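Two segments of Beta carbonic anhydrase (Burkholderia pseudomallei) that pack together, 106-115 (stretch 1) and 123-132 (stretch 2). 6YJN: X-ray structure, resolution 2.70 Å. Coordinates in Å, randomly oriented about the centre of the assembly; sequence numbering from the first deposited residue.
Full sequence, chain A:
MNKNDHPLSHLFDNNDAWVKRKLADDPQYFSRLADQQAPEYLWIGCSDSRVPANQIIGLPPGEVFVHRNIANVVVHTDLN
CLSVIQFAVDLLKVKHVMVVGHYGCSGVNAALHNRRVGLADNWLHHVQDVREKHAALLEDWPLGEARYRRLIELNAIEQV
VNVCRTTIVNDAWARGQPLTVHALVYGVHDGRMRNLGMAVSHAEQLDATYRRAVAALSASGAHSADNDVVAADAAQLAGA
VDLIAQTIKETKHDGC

Stretch 1, residues 106-115: SGVNAALHNR
Stretch 2, residues 123-132: WLHHVQDVRE

Two helical segments of one chain cross here. Residues 106-110 are helical, with phi -51 to -68 and psi -30 to -62. Ala111 (-58/-91) and Leu112 (-3/-58) depart from these values. Residues 123-132 belong to a longer helix that extends beyond both ends of the stretch, with phi -50 to -84 and psi -15 to -55. The axes approach to 8.8 Å, and their N-to-C directions differ by 68°. Ala111 and Leu124 set the register, CA to CA 5.8 Å.

Leu124, Ala111 and Gln128 cover the most surface. Leu124 is buried and points toward the first helix, with chi1 m and chi2 t. Its CD2 lies 3.4 Å from Gly107 O, and its CD1 lies 4.0 Å from Ala110 CB. Gly107 has no side chain; an ideal CB there would lie 3.6 Å from Leu124 CD2, so the methyl packs close against bare backbone. Ala111 also points toward its partner helix. Its CB sits 4.3 Å from Leu124 CB, 3.9 Å from Val127 CG1 and 4.1 Å from Gln128 CG. One methyl thus meets three side chains. Val127, chi1 t, also brings CG1 to 4.5 Å from Val108 CG1.

Gln128 starts sideways, with chi1 m, chi2 t and chi3 -106°. Its NE2 comes 3.7 Å from Asn114 ND2, without a hydrogen bond: as modelled, both are amide NH2 donors, and neither offers the other an acceptor. Leu112, chi1 t and chi2 p, starts away, but its CD1 reaches 4.3 Å from Arg131 CD. No hydrogen bond links the stretches among the modelled atoms; the contact is mainly apolar packing. Arg131 is modelled only to NE.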

# COMPACT_ATOMS: atom_id res chain seq x y z
N SER A 106 20.38 -9.66 1.89
CA SER A 106 20.04 -9.80 3.30
C SER A 106 18.56 -10.11 3.48
O SER A 106 18.17 -10.80 4.43
CB SER A 106 20.37 -8.53 3.99
OG SER A 106 19.46 -7.51 3.59
N GLY A 107 17.73 -9.52 2.60
CA GLY A 107 16.30 -9.77 2.54
C GLY A 107 16.01 -11.24 2.23
O GLY A 107 15.34 -11.91 3.01
N VAL A 108 16.54 -11.72 1.09
CA VAL A 108 16.28 -13.07 0.61
C VAL A 108 16.79 -14.08 1.63
O VAL A 108 16.25 -15.18 1.74
CB VAL A 108 16.89 -13.35 -0.77
CG1 VAL A 108 16.66 -14.79 -1.19
CG2 VAL A 108 16.35 -12.39 -1.83
N ASN A 109 17.84 -13.69 2.36
CA ASN A 109 18.39 -14.49 3.44
C ASN A 109 17.36 -14.59 4.56
O ASN A 109 16.89 -15.68 4.88
CB ASN A 109 19.72 -13.95 3.96
CG ASN A 109 20.57 -15.02 4.61
OD1 ASN A 109 20.19 -16.19 4.63
ND2 ASN A 109 21.72 -14.65 5.14
N ALA A 110 17.02 -13.43 5.13
CA ALA A 110 16.19 -13.38 6.33
C ALA A 110 14.93 -14.23 6.12
O ALA A 110 14.48 -14.94 7.03
CB ALA A 110 15.87 -11.95 6.67
N ALA A 111 14.38 -14.16 4.90
CA ALA A 111 13.25 -14.96 4.46
C ALA A 111 13.60 -16.43 4.61
O ALA A 111 13.38 -16.99 5.68
CB ALA A 111 12.93 -14.61 3.03
N LEU A 112 14.15 -17.02 3.54
CA LEU A 112 14.79 -18.33 3.47
C LEU A 112 14.87 -19.02 4.83
O LEU A 112 14.38 -20.15 4.98
CB LEU A 112 16.18 -18.15 2.87
CG LEU A 112 16.85 -19.40 2.30
CD1 LEU A 112 15.91 -20.19 1.40
CD2 LEU A 112 18.12 -19.04 1.55
N HIS A 113 15.51 -18.37 5.82
CA HIS A 113 15.74 -18.98 7.12
C HIS A 113 14.75 -18.44 8.14
O HIS A 113 15.17 -17.97 9.20
CB HIS A 113 17.19 -18.75 7.58
CG HIS A 113 18.22 -19.32 6.66
ND1 HIS A 113 18.99 -18.52 5.84
CD2 HIS A 113 18.61 -20.60 6.44
CE1 HIS A 113 19.82 -19.28 5.14
NE2 HIS A 113 19.60 -20.56 5.49
N ASN A 114 13.46 -18.53 7.81
CA ASN A 114 12.36 -17.93 8.55
C ASN A 114 12.88 -17.18 9.78
O ASN A 114 12.80 -17.67 10.91
CB ASN A 114 11.27 -18.97 8.86
CG ASN A 114 9.89 -18.36 8.93
OD1 ASN A 114 9.72 -17.21 9.34
ND2 ASN A 114 8.88 -19.11 8.52
N ARG A 115 13.43 -15.98 9.54
CA ARG A 115 14.06 -15.21 10.60
C ARG A 115 13.17 -14.01 10.94
O ARG A 115 12.85 -13.20 10.07
CB ARG A 115 15.49 -14.87 10.20
N TRP A 123 6.79 -7.99 4.62
CA TRP A 123 7.22 -7.71 3.26
C TRP A 123 7.91 -8.95 2.69
O TRP A 123 7.63 -9.35 1.57
CB TRP A 123 8.05 -6.40 3.18
CG TRP A 123 8.44 -5.95 1.80
CD1 TRP A 123 9.56 -6.31 1.11
CD2 TRP A 123 7.72 -5.06 0.93
NE1 TRP A 123 9.58 -5.73 -0.13
CE2 TRP A 123 8.46 -4.97 -0.28
CE3 TRP A 123 6.53 -4.33 1.03
CZ2 TRP A 123 8.04 -4.19 -1.36
CZ3 TRP A 123 6.11 -3.59 -0.05
CH2 TRP A 123 6.85 -3.51 -1.23
N LEU A 124 8.73 -9.63 3.49
CA LEU A 124 9.50 -10.76 2.97
C LEU A 124 8.61 -11.97 2.67
O LEU A 124 9.04 -12.91 2.00
CB LEU A 124 10.56 -11.12 4.01
CG LEU A 124 11.61 -10.04 4.25
CD1 LEU A 124 12.39 -10.35 5.51
CD2 LEU A 124 12.55 -9.89 3.06
N HIS A 125 7.39 -11.95 3.19
CA HIS A 125 6.47 -13.04 2.92
C HIS A 125 6.37 -13.24 1.42
O HIS A 125 6.30 -14.37 0.94
CB HIS A 125 5.11 -12.77 3.55
CG HIS A 125 5.07 -13.12 4.99
ND1 HIS A 125 5.48 -14.36 5.46
CD2 HIS A 125 4.64 -12.43 6.07
CE1 HIS A 125 5.32 -14.40 6.77
NE2 HIS A 125 4.80 -13.22 7.17
N HIS A 126 6.40 -12.11 0.70
CA HIS A 126 6.39 -12.11 -0.75
C HIS A 126 7.47 -13.05 -1.30
O HIS A 126 7.24 -13.77 -2.27
CB HIS A 126 6.50 -10.67 -1.27
CG HIS A 126 5.35 -9.81 -0.85
ND1 HIS A 126 4.03 -10.12 -1.13
CD2 HIS A 126 5.31 -8.63 -0.17
CE1 HIS A 126 3.24 -9.18 -0.65
NE2 HIS A 126 4.00 -8.25 -0.05
N VAL A 127 8.63 -13.06 -0.64
CA VAL A 127 9.77 -13.83 -1.10
C VAL A 127 9.63 -15.27 -0.60
O VAL A 127 9.96 -16.22 -1.32
CB VAL A 127 11.06 -13.16 -0.62
CG1 VAL A 127 12.27 -14.05 -0.78
CG2 VAL A 127 11.26 -11.81 -1.30
N GLN A 128 9.12 -15.42 0.62
CA GLN A 128 8.78 -16.76 1.08
C GLN A 128 7.83 -17.43 0.08
O GLN A 128 7.84 -18.66 -0.08
CB GLN A 128 8.23 -16.67 2.51
CG GLN A 128 9.31 -16.52 3.57
CD GLN A 128 8.74 -16.14 4.92
OE1 GLN A 128 8.86 -15.00 5.38
NE2 GLN A 128 8.08 -17.09 5.55
N ASP A 129 7.01 -16.62 -0.61
CA ASP A 129 6.00 -17.14 -1.50
C ASP A 129 6.70 -17.80 -2.68
O ASP A 129 6.34 -18.89 -3.11
CB ASP A 129 5.00 -16.06 -1.92
CG ASP A 129 3.95 -15.72 -0.86
OD1 ASP A 129 3.97 -16.34 0.22
OD2 ASP A 129 3.12 -14.83 -1.13
N VAL A 130 7.73 -17.12 -3.18
CA VAL A 130 8.52 -17.67 -4.26
C VAL A 130 9.16 -18.97 -3.78
O VAL A 130 9.28 -19.91 -4.56
CB VAL A 130 9.58 -16.67 -4.77
CG1 VAL A 130 10.36 -17.24 -5.94
CG2 VAL A 130 8.97 -15.33 -5.13
N ARG A 131 9.61 -18.99 -2.52
CA ARG A 131 10.16 -20.19 -1.91
C ARG A 131 9.10 -21.29 -1.98
O ARG A 131 9.37 -22.36 -2.53
CB ARG A 131 10.69 -19.87 -0.51
CG ARG A 131 11.51 -20.97 0.17
CD ARG A 131 11.64 -20.92 1.70
NE ARG A 131 10.59 -20.33 2.54
N GLU A 132 7.88 -20.97 -1.50
CA GLU A 132 6.76 -21.90 -1.56
C GLU A 132 6.50 -22.34 -3.00
O GLU A 132 6.53 -23.54 -3.29
CB GLU A 132 5.52 -21.36 -0.84